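Local coordinates for protein thermostable monoacylglycerol lipase (Bacillus, PDB 4LHE) that probably hydrolyses monoacylglycerols to free fatty acid and glycerol, as a thermostable lipase of the alpha/beta hydrolase fold, at residues A[104-107]-A[112-115]; A[188-193]-A[206-211]. All coordinates share one frame; numbering follows the deposited sequence.

Interaction 1 (A[104-107]-A[112-115]); sequences LYLA and DICG
Ile113 meets the final turns of helix 98-109 with a single methyl group, CD1, which comes to rest over the peptide linking Leu106 to Ala107. The methyl stands above the face of this peptide group instead of meeting it at the rim, with Ile113 CD1 3.8 Å from Leu106 O. On the far side of the same peptide, Ala107 CA is 4.0 Å from Ile113 CD1. Side chain touches side chain more loosely, with Leu106 CB 4.3 Å from Ile113 CD1. No hydrogen bond crosses between the segments, and the contact is small, burying 104 Å² in all.

What brings the methyl there is the shape of the isoleucine. Its CG1 branch is anti to the carbonyl carbon (chi1 -72°), and the next bond is fully extended (chi2 -179°), which carries CD1 out towards the helix. The backbone of residues 112-115 is fixed in its turn by strand 90-96, to which Cys114 and Gly115 hydrogen-bond through Ile91 and Val93. Ahead of them, Asp112 OD2 is hydrogen-bonded to Tyr81 OH.

The site is a worked example of a chain folding back on the helix it has just left: here an isoleucine of the loop between helix 98-109 and strand 115-119 returns to the last part of that helix. Tyr81 of helix 70-87 packs against both Leu106 and Ile113, and Val93 of strand 90-96 also touches Ile113. Ala107 touches Ile184 in a loop, and Leu104 and Tyr105 rest on helix 164-179. Helix 98-109 thus packs against helices 70-87 and 164-179, and the loop after it leads into strand 115-119 of the central sheet.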
ATOM      1  N   LEU A 104      -6.937   3.811  -0.471  1.00 31.24           N
ATOM      2  CA  LEU A 104      -7.907   4.839  -0.123  1.00 32.89           C
ATOM      3  C   LEU A 104      -8.262   5.644  -1.351  1.00 33.74           C
ATOM      4  O   LEU A 104      -9.436   5.892  -1.615  1.00 34.37           O
ATOM      5  CB  LEU A 104      -7.332   5.758   0.944  1.00 33.05           C
ATOM      6  CG  LEU A 104      -7.069   5.064   2.277  1.00 32.59           C
ATOM      7  CD1 LEU A 104      -6.083   5.884   3.084  1.00 33.06           C
ATOM      8  CD2 LEU A 104      -8.376   4.858   3.065  1.00 32.14           C
ATOM      9  N   TYR A 105      -7.236   6.028  -2.110  1.00 34.18           N
ATOM     10  CA  TYR A 105      -7.403   6.836  -3.318  1.00 34.59           C
ATOM     11  C   TYR A 105      -8.363   6.171  -4.283  1.00 35.37           C
ATOM     12  O   TYR A 105      -9.298   6.804  -4.778  1.00 36.77           O
ATOM     13  CB  TYR A 105      -6.042   7.019  -3.999  1.00 35.24           C
ATOM     14  CG  TYR A 105      -6.036   7.944  -5.198  1.00 36.00           C
ATOM     15  CD1 TYR A 105      -5.700   9.280  -5.051  1.00 38.48           C
ATOM     16  CD2 TYR A 105      -6.339   7.481  -6.477  1.00 36.55           C
ATOM     17  CE1 TYR A 105      -5.674  10.140  -6.137  1.00 39.88           C
ATOM     18  CE2 TYR A 105      -6.321   8.336  -7.571  1.00 37.86           C
ATOM     19  CZ  TYR A 105      -5.979   9.664  -7.389  1.00 39.63           C
ATOM     20  OH  TYR A 105      -5.947  10.538  -8.456  1.00 41.96           O
ATOM     21  N   LEU A 106      -8.130   4.885  -4.539  1.00 33.71           N
ATOM     22  CA  LEU A 106      -8.916   4.129  -5.503  1.00 34.26           C
ATOM     23  C   LEU A 106     -10.362   3.974  -5.051  1.00 34.84           C
ATOM     24  O   LEU A 106     -11.284   3.997  -5.873  1.00 35.63           O
ATOM     25  CB  LEU A 106      -8.283   2.759  -5.718  1.00 33.14           C
ATOM     26  CG  LEU A 106      -8.134   2.287  -7.153  1.00 33.55           C
ATOM     27  CD1 LEU A 106      -7.009   3.038  -7.824  1.00 33.98           C
ATOM     28  CD2 LEU A 106      -7.869   0.791  -7.175  1.00 33.27           C
ATOM     29  N   ALA A 107     -10.560   3.816  -3.745  1.00 33.32           N
ATOM     30  CA  ALA A 107     -11.906   3.701  -3.200  1.00 34.41           C
ATOM     31  C   ALA A 107     -12.664   5.021  -3.427  1.00 36.75           C
ATOM     32  O   ALA A 107     -13.864   5.019  -3.728  1.00 36.99           O
ATOM     33  CB  ALA A 107     -11.854   3.332  -1.709  1.00 33.52           C
ATOM     34  N   ASP A 112     -17.656   1.207  -6.685  1.00 40.37           N
ATOM     35  CA  ASP A 112     -18.061  -0.169  -6.971  1.00 39.98           C
ATOM     36  C   ASP A 112     -17.199  -1.147  -6.152  1.00 38.78           C
ATOM     37  O   ASP A 112     -17.513  -2.333  -6.026  1.00 38.59           O
ATOM     38  CB  ASP A 112     -17.971  -0.483  -8.466  1.00 40.53           C
ATOM     39  CG  ASP A 112     -16.546  -0.444  -8.987  1.00 40.23           C
ATOM     40  OD1 ASP A 112     -16.151   0.605  -9.549  1.00 40.83           O
ATOM     41  OD2 ASP A 112     -15.818  -1.457  -8.838  1.00 39.50           O
ATOM     42  N   ILE A 113     -16.105  -0.635  -5.598  1.00 36.64           N
ATOM     43  CA  ILE A 113     -15.226  -1.430  -4.743  1.00 35.15           C
ATOM     44  C   ILE A 113     -15.991  -1.940  -3.515  1.00 35.25           C
ATOM     45  O   ILE A 113     -16.623  -1.162  -2.794  1.00 35.72           O
ATOM     46  CB  ILE A 113     -13.960  -0.618  -4.356  1.00 34.27           C
ATOM     47  CG1 ILE A 113     -13.048  -0.483  -5.575  1.00 34.44           C
ATOM     48  CG2 ILE A 113     -13.183  -1.293  -3.237  1.00 32.92           C
ATOM     49  CD1 ILE A 113     -11.748   0.287  -5.303  1.00 33.99           C
ATOM     50  N   CYS A 114     -15.956  -3.251  -3.294  0.98 33.23           N
ATOM     51  CA  CYS A 114     -16.768  -3.842  -2.236  0.98 34.27           C
ATOM     52  C   CYS A 114     -16.127  -3.745  -0.848  0.98 32.55           C
ATOM     53  O   CYS A 114     -16.768  -4.070   0.147  0.98 32.75           O
ATOM     54  CB  CYS A 114     -17.116  -5.289  -2.575  0.98 35.01           C
ATOM     55  SG  CYS A 114     -18.309  -5.448  -3.954  0.98 37.55           S
ATOM     56  N   GLY A 115     -14.879  -3.286  -0.773  1.00 31.22           N
ATOM     57  CA  GLY A 115     -14.229  -3.130   0.526  1.00 30.35           C
ATOM     58  C   GLY A 115     -12.743  -2.836   0.445  1.00 29.59           C
ATOM     59  O   GLY A 115     -12.097  -3.151  -0.559  1.00 28.87           O
TER

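Interaction 2 (A[188-193]-A[206-211])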
ATOM      1  N   ALA A 188     -14.657  -0.907   5.586  1.00 34.66           N
ATOM      2  CA  ALA A 188     -13.229  -0.675   5.798  1.00 34.32           C
ATOM      3  C   ALA A 188     -12.691  -1.471   6.993  1.00 34.53           C
ATOM      4  O   ALA A 188     -13.317  -1.516   8.048  1.00 35.53           O
ATOM      5  CB  ALA A 188     -12.946   0.827   5.949  1.00 35.14           C
ATOM      6  N   LEU A 189     -11.552  -2.132   6.796  1.00 34.07           N
ATOM      7  CA  LEU A 189     -10.851  -2.843   7.855  1.00 33.75           C
ATOM      8  C   LEU A 189      -9.461  -2.215   7.927  1.00 33.58           C
ATOM      9  O   LEU A 189      -8.665  -2.320   6.987  1.00 32.33           O
ATOM     10  CB  LEU A 189     -10.738  -4.339   7.530  1.00 32.83           C
ATOM     11  CG  LEU A 189      -9.899  -5.205   8.481  1.00 34.08           C
ATOM     12  CD1 LEU A 189     -10.514  -5.190   9.860  1.00 35.99           C
ATOM     13  CD2 LEU A 189      -9.737  -6.651   7.990  1.00 32.92           C
ATOM     14  N   ILE A 190      -9.175  -1.561   9.041  1.00 34.28           N
ATOM     15  CA  ILE A 190      -8.004  -0.695   9.143  1.00 33.00           C
ATOM     16  C   ILE A 190      -6.992  -1.281  10.114  1.00 33.75           C
ATOM     17  O   ILE A 190      -7.227  -1.274  11.327  1.00 34.98           O
ATOM     18  CB  ILE A 190      -8.435   0.725   9.593  1.00 34.09           C
ATOM     19  CG1 ILE A 190      -9.418   1.335   8.582  1.00 34.20           C
ATOM     20  CG2 ILE A 190      -7.237   1.649   9.761  1.00 33.42           C
ATOM     21  CD1 ILE A 190     -10.021   2.661   9.037  1.00 35.22           C
ATOM     22  N   PHE A 191      -5.876  -1.799   9.581  1.00 31.66           N
ATOM     23  CA  PHE A 191      -4.763  -2.277  10.396  1.00 32.31           C
ATOM     24  C   PHE A 191      -3.784  -1.173  10.781  1.00 32.34           C
ATOM     25  O   PHE A 191      -3.453  -0.308   9.969  1.00 31.71           O
ATOM     26  CB  PHE A 191      -3.979  -3.369   9.654  1.00 31.46           C
ATOM     27  CG  PHE A 191      -4.741  -4.661   9.501  1.00 32.52           C
ATOM     28  CD1 PHE A 191      -4.955  -5.496  10.594  1.00 33.67           C
ATOM     29  CD2 PHE A 191      -5.239  -5.048   8.259  1.00 31.77           C
ATOM     30  CE1 PHE A 191      -5.660  -6.692  10.448  1.00 33.78           C
ATOM     31  CE2 PHE A 191      -5.929  -6.239   8.115  1.00 31.86           C
ATOM     32  CZ  PHE A 191      -6.146  -7.059   9.199  1.00 32.08           C
ATOM     33  N   VAL A 192      -3.295  -1.225  12.018  1.00 33.41           N
ATOM     34  CA  VAL A 192      -2.303  -0.257  12.467  1.00 34.50           C
ATOM     35  C   VAL A 192      -1.332  -0.912  13.442  1.00 35.10           C
ATOM     36  O   VAL A 192      -1.734  -1.608  14.381  1.00 36.62           O
ATOM     37  CB  VAL A 192      -2.957   0.996  13.086  1.00 35.37           C
ATOM     38  CG1 VAL A 192      -3.872   0.611  14.250  1.00 37.36           C
ATOM     39  CG2 VAL A 192      -1.886   1.985  13.527  1.00 34.89           C
ATOM     40  N   SER A 193      -0.047  -0.731  13.173  1.00 34.67           N
ATOM     41  CA  SER A 193       0.979  -1.270  14.041  1.00 36.23           C
ATOM     42  C   SER A 193       1.197  -0.273  15.169  1.00 37.82           C
ATOM     43  O   SER A 193       1.493   0.902  14.900  1.00 36.82           O
ATOM     44  CB  SER A 193       2.275  -1.501  13.255  1.00 35.25           C
ATOM     45  OG  SER A 193       2.132  -2.580  12.339  1.00 34.51           O
ATOM     46  N   ILE A 206      -7.617   9.190  11.684  1.00 37.37           N
ATOM     47  CA  ILE A 206      -7.973  10.153  10.640  1.00 37.03           C
ATOM     48  C   ILE A 206      -8.698   9.480   9.476  1.00 36.90           C
ATOM     49  O   ILE A 206      -9.666  10.026   8.922  1.00 36.57           O
ATOM     50  CB  ILE A 206      -6.711  10.868  10.109  1.00 37.10           C
ATOM     51  CG1 ILE A 206      -6.023  11.621  11.257  1.00 39.24           C
ATOM     52  CG2 ILE A 206      -7.061  11.793   8.954  1.00 36.61           C
ATOM     53  CD1 ILE A 206      -4.524  11.892  11.045  1.00 39.53           C
ATOM     54  N   ILE A 207      -8.218   8.297   9.100  1.00 34.99           N
ATOM     55  CA  ILE A 207      -8.881   7.506   8.073  1.00 35.02           C
ATOM     56  C   ILE A 207     -10.268   7.114   8.585  1.00 35.63           C
ATOM     57  O   ILE A 207     -11.276   7.339   7.910  1.00 35.89           O
ATOM     58  CB  ILE A 207      -8.034   6.254   7.714  1.00 33.65           C
ATOM     59  CG1 ILE A 207      -6.753   6.687   6.991  1.00 32.15           C
ATOM     60  CG2 ILE A 207      -8.845   5.272   6.860  1.00 33.21           C
ATOM     61  CD1 ILE A 207      -5.694   5.593   6.868  1.00 30.64           C
ATOM     62  N   PHE A 208     -10.309   6.576   9.802  1.00 36.35           N
ATOM     63  CA  PHE A 208     -11.554   6.108  10.405  1.00 37.67           C
ATOM     64  C   PHE A 208     -12.613   7.224  10.504  1.00 39.69           C
ATOM     65  O   PHE A 208     -13.801   6.999  10.232  1.00 39.60           O
ATOM     66  CB  PHE A 208     -11.267   5.482  11.776  1.00 38.80           C
ATOM     67  CG  PHE A 208     -12.483   4.909  12.462  1.00 40.76           C
ATOM     68  CD1 PHE A 208     -12.802   3.560  12.336  1.00 40.03           C
ATOM     69  CD2 PHE A 208     -13.293   5.714  13.254  1.00 42.60           C
ATOM     70  CE1 PHE A 208     -13.912   3.031  12.978  1.00 41.83           C
ATOM     71  CE2 PHE A 208     -14.406   5.192  13.896  1.00 43.08           C
ATOM     72  CZ  PHE A 208     -14.716   3.854  13.761  1.00 42.42           C
ATOM     73  N   GLN A 209     -12.188   8.430  10.867  1.00 39.94           N
ATOM     74  CA  GLN A 209     -13.141   9.528  11.003  1.00 40.61           C
ATOM     75  C   GLN A 209     -13.511  10.122   9.650  1.00 40.40           C
ATOM     76  O   GLN A 209     -14.662  10.501   9.427  1.00 41.03           O
ATOM     77  CB  GLN A 209     -12.616  10.606  11.969  1.00 42.11           C
ATOM     78  CG  GLN A 209     -12.323  10.116  13.402  1.00 43.22           C
ATOM     79  CD  GLN A 209     -13.529   9.479  14.111  1.00 45.48           C
ATOM     80  OE1 GLN A 209     -14.676   9.592  13.663  1.00 46.09           O
ATOM     81  NE2 GLN A 209     -13.263   8.805  15.231  1.00 46.39           N
ATOM     82  N   GLY A 210     -12.552  10.165   8.731  1.00 38.86           N
ATOM     83  CA  GLY A 210     -12.752  10.847   7.460  1.00 37.58           C
ATOM     84  C   GLY A 210     -13.599  10.134   6.416  1.00 38.11           C
ATOM     85  O   GLY A 210     -14.170  10.791   5.524  1.00 38.19           O
ATOM     86  N   ILE A 211     -13.665   8.804   6.486  1.00 37.30           N
ATOM     87  CA  ILE A 211     -14.474   8.056   5.523  1.00 37.80           C
ATOM     88  C   ILE A 211     -15.940   8.062   5.928  1.00 39.15           C
ATOM     89  O   ILE A 211     -16.275   8.157   7.115  1.00 40.23           O
ATOM     90  CB  ILE A 211     -14.013   6.587   5.361  1.00 36.45           C
ATOM     91  CG1 ILE A 211     -14.116   5.856   6.710  1.00 37.19           C
ATOM     92  CG2 ILE A 211     -12.590   6.540   4.771  1.00 34.71           C
ATOM     93  CD1 ILE A 211     -13.537   4.445   6.716  1.00 36.19           C
TER
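This is helix-on-sheet packing inside a beta-alpha-beta unit: strand 188-193 of the central sheet is covered by the end of helix 202-210, the helix that leads on to strand 216-221. The contact is wholly apolar and buries 165 Å². Alternate residues of the strand, Ala188 and Ile190, turn their side chains to the helix, while Leu189 and Phe191 serve the other face of the sheet and meet helix 234-247.

Ile190 does most of the work through its CD1 methyl. It meets the CG2 branch of Ile207 at 3.6 Å (Ile190 CD1 to Ile207 CG2), the two side chains passing at a slant to one another. The same methyl also reaches the start of Phe208, 4.1 Å from Ile190 CD1 to Phe208 CB, and comes to the ring at its edge, near the ring plane. Phe208 swings CG anti to its own nitrogen (chi1 -177°), and its ring receives Lys216 in a cation-pi contact, which ties the helix to the strand that follows.

A second foothold lies where the helix gives out. Ile211, the first residue to leave helical backbone angles, sends an extended CG1-CD1 arm back to the sheet, with CD1 3.7 Å from Ala188 CB. Its CG1 sits between the backbone nitrogen and carbonyl (chi1 60°), the less roomy choice for a branched residue, yet the one that points the arm at the strand.

Parallel strands 188-193 and 216-221 joined through a helix that covers one face form the crossover repeated in the alpha/beta hydrolase fold. The loop after strand 188-193 carries Asp196, consistent with the acid of a Ser97-His226-Asp196 triad.

Overall arrangement
Interaction 1 closes before interaction 2 opens along the chain, and their centres lie 13 Å apart within one alpha/beta hydrolase domain. They share the mixed central sheet: 112-115 leads into strand 115-119, which runs parallel and next to strand 188-193. Helices 98-109 and 202-210 meet directly, Leu104 CD1 lying 3.8 Å from Ile207 CD1, so the two helices pack as neighbours on the same face of the sheet. Helix 98-109 follows the probable nucleophile elbow at Ser97, and strand 188-193 precedes Asp196. Both contacts thus involve elements that border the probable catalytic residues.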